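Local coordinates for Ispd/ispf bifunctional enzyme (Campylobacter jejuni, PDB 1W55), which makes 4-diphosphocytidyl-2-C-methyl-D-erythritol from CTP and methylerythritol phosphate, and also forms 2-C-methyl-D-erythritol 2,4-cyclodiphosphate with release of CMP, two steps of isoprenoid precursor synthesis, at residues T19-K23 and Q24-L28; A256-A260 and A261-D265; L329-E333 and F334-V338. All coordinates share one frame; numbering follows the deposited sequence.

Contact 1 (T19-K23 and Q24-L28); sequences TKVKK and QFLRL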
loop_
_atom_site.group_PDB
_atom_site.type_symbol
_atom_site.label_atom_id
_atom_site.label_comp_id
_atom_site.label_asym_id
_atom_site.label_seq_id
_atom_site.Cartn_x
_atom_site.Cartn_y
_atom_site.Cartn_z
ATOM N N THR A 19 -3.506 23.524 -21.398
ATOM C CA THR A 19 -4.650 22.951 -22.062
ATOM C C THR A 19 -5.657 24.108 -22.060
ATOM O O THR A 19 -5.261 25.259 -22.283
ATOM C CB THR A 19 -5.121 21.745 -21.270
ATOM O OG1 THR A 19 -4.371 21.670 -20.050
ATOM C CG2 THR A 19 -4.714 20.468 -22.001
ATOM N N LYS A 20 -6.935 23.851 -21.815
ATOM C CA LYS A 20 -7.831 24.977 -21.581
ATOM C C LYS A 20 -7.694 25.448 -20.132
ATOM O O LYS A 20 -7.979 26.598 -19.822
ATOM C CB LYS A 20 -9.283 24.651 -21.939
ATOM C CG LYS A 20 -10.166 25.906 -22.170
ATOM C CD LYS A 20 -10.083 26.416 -23.619
ATOM C CE LYS A 20 -10.058 27.948 -23.669
ATOM N NZ LYS A 20 -9.784 28.479 -25.041
ATOM N N VAL A 21 -7.224 24.562 -19.258
ATOM C CA VAL A 21 -7.064 24.900 -17.848
ATOM C C VAL A 21 -5.771 25.672 -17.537
ATOM O O VAL A 21 -4.679 25.286 -17.960
ATOM C CB VAL A 21 -7.248 23.659 -16.907
ATOM C CG1 VAL A 21 -6.163 22.633 -17.121
ATOM C CG2 VAL A 21 -7.298 24.103 -15.436
ATOM N N LYS A 22 -5.921 26.774 -16.810
ATOM C CA LYS A 22 -4.786 27.518 -16.275
ATOM C C LYS A 22 -4.169 26.768 -15.100
ATOM O O LYS A 22 -4.875 26.304 -14.182
ATOM C CB LYS A 22 -5.216 28.906 -15.834
ATOM C CG LYS A 22 -5.571 29.837 -16.990
ATOM C CD LYS A 22 -6.117 31.156 -16.463
ATOM C CE LYS A 22 -6.802 31.967 -17.570
ATOM N NZ LYS A 22 -7.526 33.163 -17.022
ATOM N N LYS A 23 -2.844 26.657 -15.126
ATOM C CA LYS A 23 -2.136 25.830 -14.159
ATOM C C LYS A 23 -2.323 26.271 -12.706
ATOM O O LYS A 23 -2.271 25.444 -11.800
ATOM C CB LYS A 23 -0.665 25.658 -14.545
ATOM C CG LYS A 23 0.265 26.800 -14.147
ATOM C CD LYS A 23 1.706 26.337 -14.280
ATOM C CE LYS A 23 2.356 26.945 -15.490
ATOM N NZ LYS A 23 3.166 28.116 -15.066
ATOM N N GLN A 24 -2.579 27.553 -12.484
ATOM C CA GLN A 24 -2.763 28.048 -11.119
ATOM C C GLN A 24 -4.078 27.579 -10.486
ATOM O O GLN A 24 -4.215 27.626 -9.256
ATOM C CB GLN A 24 -2.613 29.571 -11.019
ATOM C CG GLN A 24 -3.140 30.363 -12.199
ATOM C CD GLN A 24 -2.093 30.562 -13.285
ATOM O OE1 GLN A 24 -2.104 29.850 -14.293
ATOM N NE2 GLN A 24 -1.190 31.530 -13.085
ATOM N N PHE A 25 -5.012 27.106 -11.327
ATOM C CA PHE A 25 -6.311 26.617 -10.876
ATOM C C PHE A 25 -6.525 25.099 -10.958
ATOM O O PHE A 25 -7.642 24.636 -10.754
ATOM C CB PHE A 25 -7.457 27.364 -11.583
ATOM C CG PHE A 25 -7.350 28.856 -11.482
ATOM C CD1 PHE A 25 -7.288 29.637 -12.626
ATOM C CD2 PHE A 25 -7.264 29.475 -10.247
ATOM C CE1 PHE A 25 -7.155 31.016 -12.543
ATOM C CE2 PHE A 25 -7.131 30.856 -10.146
ATOM C CZ PHE A 25 -7.080 31.626 -11.295
ATOM N N LEU A 26 -5.484 24.330 -11.264
ATOM C CA LEU A 26 -5.535 22.876 -11.070
ATOM C C LEU A 26 -5.784 22.585 -9.608
ATOM O O LEU A 26 -5.195 23.252 -8.741
ATOM C CB LEU A 26 -4.221 22.211 -11.461
ATOM C CG LEU A 26 -3.776 22.272 -12.919
ATOM C CD1 LEU A 26 -2.350 21.742 -13.019
ATOM C CD2 LEU A 26 -4.733 21.493 -13.827
ATOM N N ARG A 27 -6.629 21.602 -9.317
ATOM C CA ARG A 27 -6.931 21.295 -7.928
ATOM C C ARG A 27 -5.969 20.275 -7.344
ATOM O O ARG A 27 -5.749 19.215 -7.913
ATOM C CB ARG A 27 -8.398 20.856 -7.745
ATOM C CG ARG A 27 -9.278 21.930 -7.085
ATOM C CD ARG A 27 -9.215 23.302 -7.787
ATOM N NE ARG A 27 -10.218 24.249 -7.312
ATOM C CZ ARG A 27 -10.647 25.300 -8.008
ATOM N NH1 ARG A 27 -10.148 25.555 -9.206
ATOM N NH2 ARG A 27 -11.571 26.108 -7.499
ATOM N N LEU A 28 -5.395 20.629 -6.206
ATOM C CA LEU A 28 -4.514 19.753 -5.439
ATOM C C LEU A 28 -5.224 19.579 -4.112
ATOM O O LEU A 28 -5.297 20.519 -3.315
ATOM C CB LEU A 28 -3.131 20.400 -5.223
ATOM C CG LEU A 28 -2.366 20.963 -6.434
ATOM C CD1 LEU A 28 -0.927 21.320 -6.052
ATOM C CD2 LEU A 28 -2.385 20.031 -7.642
#

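Contact 2 (A256-A260 and A261-D265); sequences AILGA and AGLGD. With C (cytidine-5'-monophosphate), chain C.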
loop_
_atom_site.group_PDB
_atom_site.type_symbol
_atom_site.label_atom_id
_atom_site.label_comp_id
_atom_site.label_asym_id
_atom_site.label_seq_id
_atom_site.Cartn_x
_atom_site.Cartn_y
_atom_site.Cartn_z
ATOM N N ALA A 256 -26.591 27.762 -15.865
ATOM C CA ALA A 256 -26.328 26.635 -14.968
ATOM C C ALA A 256 -24.842 26.334 -14.859
ATOM O O ALA A 256 -24.329 26.102 -13.764
ATOM C CB ALA A 256 -27.119 25.384 -15.392
ATOM N N ILE A 257 -24.154 26.362 -15.997
ATOM C CA ILE A 257 -22.717 26.087 -16.069
ATOM C C ILE A 257 -21.882 27.157 -15.367
ATOM O O ILE A 257 -20.958 26.839 -14.614
ATOM C CB ILE A 257 -22.279 25.923 -17.559
ATOM C CG1 ILE A 257 -22.847 24.613 -18.128
ATOM C CG2 ILE A 257 -20.746 25.914 -17.671
ATOM C CD1 ILE A 257 -22.826 24.500 -19.652
ATOM N N LEU A 258 -22.211 28.425 -15.599
ATOM C CA LEU A 258 -21.549 29.520 -14.904
ATOM C C LEU A 258 -21.855 29.477 -13.411
ATOM O O LEU A 258 -20.974 29.753 -12.583
ATOM C CB LEU A 258 -21.996 30.870 -15.467
ATOM C CG LEU A 258 -21.606 31.193 -16.911
ATOM C CD1 LEU A 258 -22.385 32.416 -17.384
ATOM C CD2 LEU A 258 -20.093 31.399 -17.077
ATOM N N GLY A 259 -23.099 29.128 -13.073
ATOM C CA GLY A 259 -23.541 29.107 -11.688
ATOM C C GLY A 259 -22.812 28.069 -10.867
ATOM O O GLY A 259 -22.380 28.356 -9.753
ATOM N N ALA A 260 -22.643 26.868 -11.431
ATOM C CA ALA A 260 -21.942 25.787 -10.746
ATOM C C ALA A 260 -20.472 26.140 -10.502
ATOM O O ALA A 260 -19.879 25.696 -9.523
ATOM C CB ALA A 260 -22.074 24.470 -11.536
ATOM N N ALA A 261 -19.911 26.964 -11.384
ATOM C CA ALA A 261 -18.512 27.384 -11.308
ATOM C C ALA A 261 -18.317 28.659 -10.503
ATOM O O ALA A 261 -17.195 29.118 -10.343
ATOM C CB ALA A 261 -17.936 27.565 -12.729
ATOM N N GLY A 262 -19.410 29.242 -10.020
ATOM C CA GLY A 262 -19.353 30.479 -9.267
ATOM C C GLY A 262 -19.025 31.705 -10.106
ATOM O O GLY A 262 -18.493 32.673 -9.581
ATOM N N LEU A 263 -19.390 31.689 -11.389
ATOM C CA LEU A 263 -18.970 32.721 -12.337
ATOM C C LEU A 263 -20.079 33.682 -12.766
ATOM O O LEU A 263 -20.009 34.271 -13.853
ATOM C CB LEU A 263 -18.358 32.059 -13.575
ATOM C CG LEU A 263 -16.843 32.071 -13.847
ATOM C CD1 LEU A 263 -16.000 32.160 -12.584
ATOM C CD2 LEU A 263 -16.419 30.861 -14.729
ATOM N N GLY A 264 -21.093 33.852 -11.924
ATOM C CA GLY A 264 -22.127 34.842 -12.174
ATOM C C GLY A 264 -23.280 34.300 -13.005
ATOM O O GLY A 264 -23.778 33.196 -12.750
ATOM N N ASP A 265 -23.716 35.095 -13.982
ATOM C CA ASP A 265 -24.756 34.681 -14.929
ATOM C C ASP A 265 -24.505 35.250 -16.328
ATOM O O ASP A 265 -23.514 35.956 -16.554
ATOM C CB ASP A 265 -26.173 34.995 -14.403
ATOM C CG ASP A 265 -26.440 36.481 -14.239
ATOM O OD1 ASP A 265 -27.169 36.853 -13.284
ATOM O OD2 ASP A 265 -25.988 37.351 -15.016
HETATM O OP3 C C . -32.546 37.679 -19.079
HETATM P P C C . -33.059 39.049 -18.756
HETATM O OP1 C C . -34.284 39.042 -17.897
HETATM O OP2 C C . -33.203 39.894 -19.989
HETATM O "O5'" C C . -31.914 39.722 -17.861
HETATM C "C5'" C C . -30.623 40.001 -18.384
HETATM C "C4'" C C . -29.604 40.064 -17.249
HETATM O "O4'" C C . -29.940 41.069 -16.279
HETATM C "C3'" C C . -29.473 38.778 -16.433
HETATM O "O3'" C C . -28.571 37.848 -17.027
HETATM C "C2'" C C . -28.959 39.277 -15.093
HETATM O "O2'" C C . -27.556 39.505 -15.182
HETATM C "C1'" C C . -29.554 40.661 -14.955
HETATM N N1 C C . -30.705 40.811 -14.030
HETATM C C2 C C . -30.515 41.342 -12.736
HETATM O O2 C C . -29.363 41.639 -12.351
HETATM N N3 C C . -31.566 41.528 -11.895
HETATM C C4 C C . -32.822 41.200 -12.284
HETATM N N4 C C . -33.881 41.383 -11.448
HETATM C C5 C C . -33.028 40.664 -13.548
HETATM C C6 C C . -31.952 40.486 -14.417
#

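Contact 3 (L329-E333 and F334-V338); sequences LDLDE and FRINV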
loop_
_atom_site.group_PDB
_atom_site.type_symbol
_atom_site.label_atom_id
_atom_site.label_comp_id
_atom_site.label_asym_id
_atom_site.label_seq_id
_atom_site.Cartn_x
_atom_site.Cartn_y
_atom_site.Cartn_z
ATOM N N LEU A 329 -19.982 21.344 -26.659
ATOM C CA LEU A 329 -19.233 21.334 -25.402
ATOM C C LEU A 329 -18.156 20.265 -25.381
ATOM O O LEU A 329 -17.444 20.133 -24.392
ATOM C CB LEU A 329 -20.178 21.191 -24.193
ATOM C CG LEU A 329 -21.226 22.298 -24.018
ATOM C CD1 LEU A 329 -22.194 21.952 -22.891
ATOM C CD2 LEU A 329 -20.553 23.671 -23.772
ATOM N N ASP A 330 -18.032 19.517 -26.477
ATOM C CA ASP A 330 -17.064 18.423 -26.581
ATOM C C ASP A 330 -17.247 17.420 -25.422
ATOM O O ASP A 330 -16.296 17.041 -24.724
ATOM C CB ASP A 330 -15.621 18.965 -26.703
ATOM C CG ASP A 330 -14.594 17.868 -26.993
ATOM O OD1 ASP A 330 -14.952 16.832 -27.601
ATOM O OD2 ASP A 330 -13.399 17.956 -26.634
ATOM N N LEU A 331 -18.501 17.011 -25.239
ATOM C CA LEU A 331 -18.896 16.041 -24.224
ATOM C C LEU A 331 -19.455 14.796 -24.887
ATOM O O LEU A 331 -19.999 14.866 -25.990
ATOM C CB LEU A 331 -19.998 16.627 -23.345
ATOM C CG LEU A 331 -19.668 17.733 -22.349
ATOM C CD1 LEU A 331 -20.912 18.038 -21.514
ATOM C CD2 LEU A 331 -18.488 17.331 -21.461
ATOM N N ASP A 332 -19.339 13.661 -24.214
ATOM C CA ASP A 332 -20.003 12.463 -24.689
ATOM C C ASP A 332 -21.518 12.658 -24.580
ATOM O O ASP A 332 -22.028 13.197 -23.582
ATOM C CB ASP A 332 -19.541 11.240 -23.907
ATOM C CG ASP A 332 -18.205 10.699 -24.408
ATOM O OD1 ASP A 332 -18.094 10.338 -25.611
ATOM O OD2 ASP A 332 -17.210 10.598 -23.675
ATOM N N GLU A 333 -22.210 12.221 -25.624
ATOM C CA GLU A 333 -23.646 12.393 -25.787
ATOM C C GLU A 333 -24.504 11.893 -24.635
ATOM O O GLU A 333 -25.509 12.520 -24.304
ATOM C CB GLU A 333 -24.098 11.702 -27.074
ATOM C CG GLU A 333 -24.300 12.634 -28.253
ATOM C CD GLU A 333 -24.222 11.908 -29.598
ATOM O OE1 GLU A 333 -23.406 12.325 -30.461
ATOM O OE2 GLU A 333 -24.970 10.916 -29.788
ATOM N N PHE A 334 -24.119 10.772 -24.027
ATOM C CA PHE A 334 -24.915 10.195 -22.944
ATOM C C PHE A 334 -25.051 11.100 -21.709
ATOM O O PHE A 334 -25.937 10.888 -20.889
ATOM C CB PHE A 334 -24.386 8.815 -22.534
ATOM C CG PHE A 334 -23.145 8.856 -21.670
ATOM C CD1 PHE A 334 -23.246 8.843 -20.279
ATOM C CD2 PHE A 334 -21.877 8.849 -22.247
ATOM C CE1 PHE A 334 -22.096 8.857 -19.473
ATOM C CE2 PHE A 334 -20.731 8.859 -21.461
ATOM C CZ PHE A 334 -20.838 8.867 -20.069
ATOM N N ARG A 335 -24.167 12.087 -21.592
ATOM C CA ARG A 335 -24.153 13.011 -20.458
ATOM C C ARG A 335 -25.176 14.150 -20.559
ATOM O O ARG A 335 -25.229 14.987 -19.668
ATOM C CB ARG A 335 -22.758 13.622 -20.296
ATOM C CG ARG A 335 -21.706 12.629 -19.904
ATOM C CD ARG A 335 -20.304 13.185 -19.914
ATOM N NE ARG A 335 -19.366 12.134 -19.524
ATOM C CZ ARG A 335 -19.228 11.653 -18.286
ATOM N NH1 ARG A 335 -19.947 12.145 -17.263
ATOM N NH2 ARG A 335 -18.348 10.682 -18.065
ATOM N N ILE A 336 -25.955 14.184 -21.648
ATOM C CA ILE A 336 -26.909 15.270 -21.922
ATOM C C ILE A 336 -28.317 14.707 -22.018
ATOM O O ILE A 336 -28.547 13.719 -22.728
ATOM C CB ILE A 336 -26.608 15.989 -23.291
ATOM C CG1 ILE A 336 -25.101 16.136 -23.575
ATOM C CG2 ILE A 336 -27.377 17.306 -23.387
ATOM C CD1 ILE A 336 -24.338 16.975 -22.604
ATOM N N ASN A 337 -29.262 15.367 -21.359
ATOM C CA ASN A 337 -30.663 14.963 -21.423
ATOM C C ASN A 337 -31.597 16.166 -21.506
ATOM O O ASN A 337 -31.482 17.111 -20.721
ATOM C CB ASN A 337 -31.030 14.096 -20.220
ATOM C CG ASN A 337 -32.338 13.339 -20.424
ATOM O OD1 ASN A 337 -32.382 12.322 -21.126
ATOM N ND2 ASN A 337 -33.405 13.827 -19.803
ATOM N N VAL A 338 -32.530 16.125 -22.450
ATOM C CA VAL A 338 -33.488 17.212 -22.620
ATOM C C VAL A 338 -34.897 16.671 -22.477
ATOM O O VAL A 338 -35.274 15.729 -23.180
ATOM C CB VAL A 338 -33.310 17.921 -23.990
ATOM C CG1 VAL A 338 -34.373 19.011 -24.191
ATOM C CG2 VAL A 338 -31.902 18.521 -24.106
#

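Contact 1 (T19-K23 and Q24-L28)
Lys22 and Phe25 meet through both backbone and side chain, a pairing that one short 3-10 turn makes possible. Of the backbone bonds, Phe25 N to Lys22 O is the firmer, at 3.0 Å. The next, from Leu26 N to Lys23 O, is weak at 3.4 Å, as the chain leaves the turn for the short strand 27-28.

Apolar packing follows the same turn. The Lys22 chain runs beside the Phe25 ring and points the same way, its CB 3.9 Å from Phe25 CD1. Gln24 CG sits over the centre of that ring, 4.1 Å above its plane, and Tyr59 meets the ring edge-to-face. Bent at chi2 (-89°), Gln24 also lays its OE1 against Lys22 CB, at 3.6 Å. At the start of the turn, Val21 CG1 touches Leu26 CD2 at 3.8 Å, the two side chains crossing at about a right angle.

The turn belongs to the cytidylyltransferase domain, of GT-A type, in the segment between strand 4-9 and strand 27-28. Here the side chain of Lys23, a residue predicted to stabilise the transition state, comes within about 6 Å of that of Lys191, predicted to position methylerythritol phosphate, and about 7 Å of that of Arg16, a second predicted stabiliser.

Among the polar groups, the amide of Gln24 is held by a hydrogen bond from NE2 to Ala10 O.

Contact 2 (A256-A260 and A261-D265)
A Schellman motif closes helix 248-260, where Leu263 N folds back onto Leu258 O in a nearly straight bond of 2.8 Å (170° at the hydrogen). The inner bond of the motif runs from Gly262 N to Gly259 O at 3.1 Å. Gly262 has the positive phi of 72° that reverses the chain, a value readily adopted by glycine. Ala261 N makes weak bonds to both Ile257 O and Leu258 O, so that Leu258 O has a second, weak donor beside Leu263 N.

Around this backbone reversal, Leu258 supplies the apolar packing. Its CD2 lies 4.0 Å from Leu263 CB, the two side chains crossing at about a right angle, while its other methyl, CD1, rests 3.7 Å from Asp265 C.

The turn carries the chain from one helix to the start of the next in the cyclodiphosphate synthase domain, whose nucleotide pocket lies between subunits. Asp265 is the N-cap of helix 266-269, with OD2 bonded to Glu268 N. The same OD2 takes the ribose O2' of cytidine monophosphate at 2.7 Å and, weakly, O3' at 3.3 Å. Its partner oxygen, OD1, faces the second subunit, in a salt bridge with Lys318 NZ and a hydrogen bond from Ala340 N there; Thr342 and Leu314 of that subunit also bind the nucleotide.

Contact 3 (L329-E333 and F334-V338)
Asp332 and Phe334 meet with the aspartate's CB 3.6 Å from Phe334 CE2, an oblique approach to the ring. Phe334 takes that position with CG between its backbone N and carbonyl carbon (chi1 77°), folding the ring back over the turn. Arg335 lies against this ring: its CG is 3.8 Å above one face, offset toward the rim, and Phe334 CZ stands 3.4 Å above a face of the guanidinium. An extended chain from CG to NE carries the guanidinium past the rim of the ring, the two planes inclined to each other.

Apolar branches meet on another part of the turn, where Leu331 CD1 and Ile336 CD1 touch at 3.7 Å, their side chains crossing at about a right angle. Two successive 3-10 bonds hold the backbone, from Arg335 N to Asp332 O at 3.1 Å and from Ile336 N to Glu333 O at 3.2 Å, at the start of strand 336-341, outermost in the sheet within this chain.

Arg335 NH1 bonds to Ile301 O and forms a salt bridge with Glu209 of the third subunit, whereas Asp332 OD2 stays 4.9 Å from Arg335 NE. Phe334 stacks on Phe63 of that subunit, a cytidylyltransferase residue, so the ring and guanidinium pair joins the synthase domain to a neighbouring chain by both charge and aromatic contact.

Along the chain the three contacts come in series, contact 1 in the cytidylyltransferase part and contacts 2 and 3 in the synthase part. Contact 2 has its centre about 18 Å from those of contacts 1 and 3, whose own centres lie about 23 Å apart. Helix 282-295 of the synthase part is common ground. Lys20 packs on its end and Lys22 makes a long, weak ion pair with Glu295, so contact 1 bridges the two catalytic parts; Ile257 and Leu329 both pack on Leu286 and touch each other. Strand 298-308 likewise lies beside contacts 2 and 3. Between subunits, Gly264 N of one chain bonds to Asn337 OD1 of another, linking contact 2 to contact 3 within the hexamer.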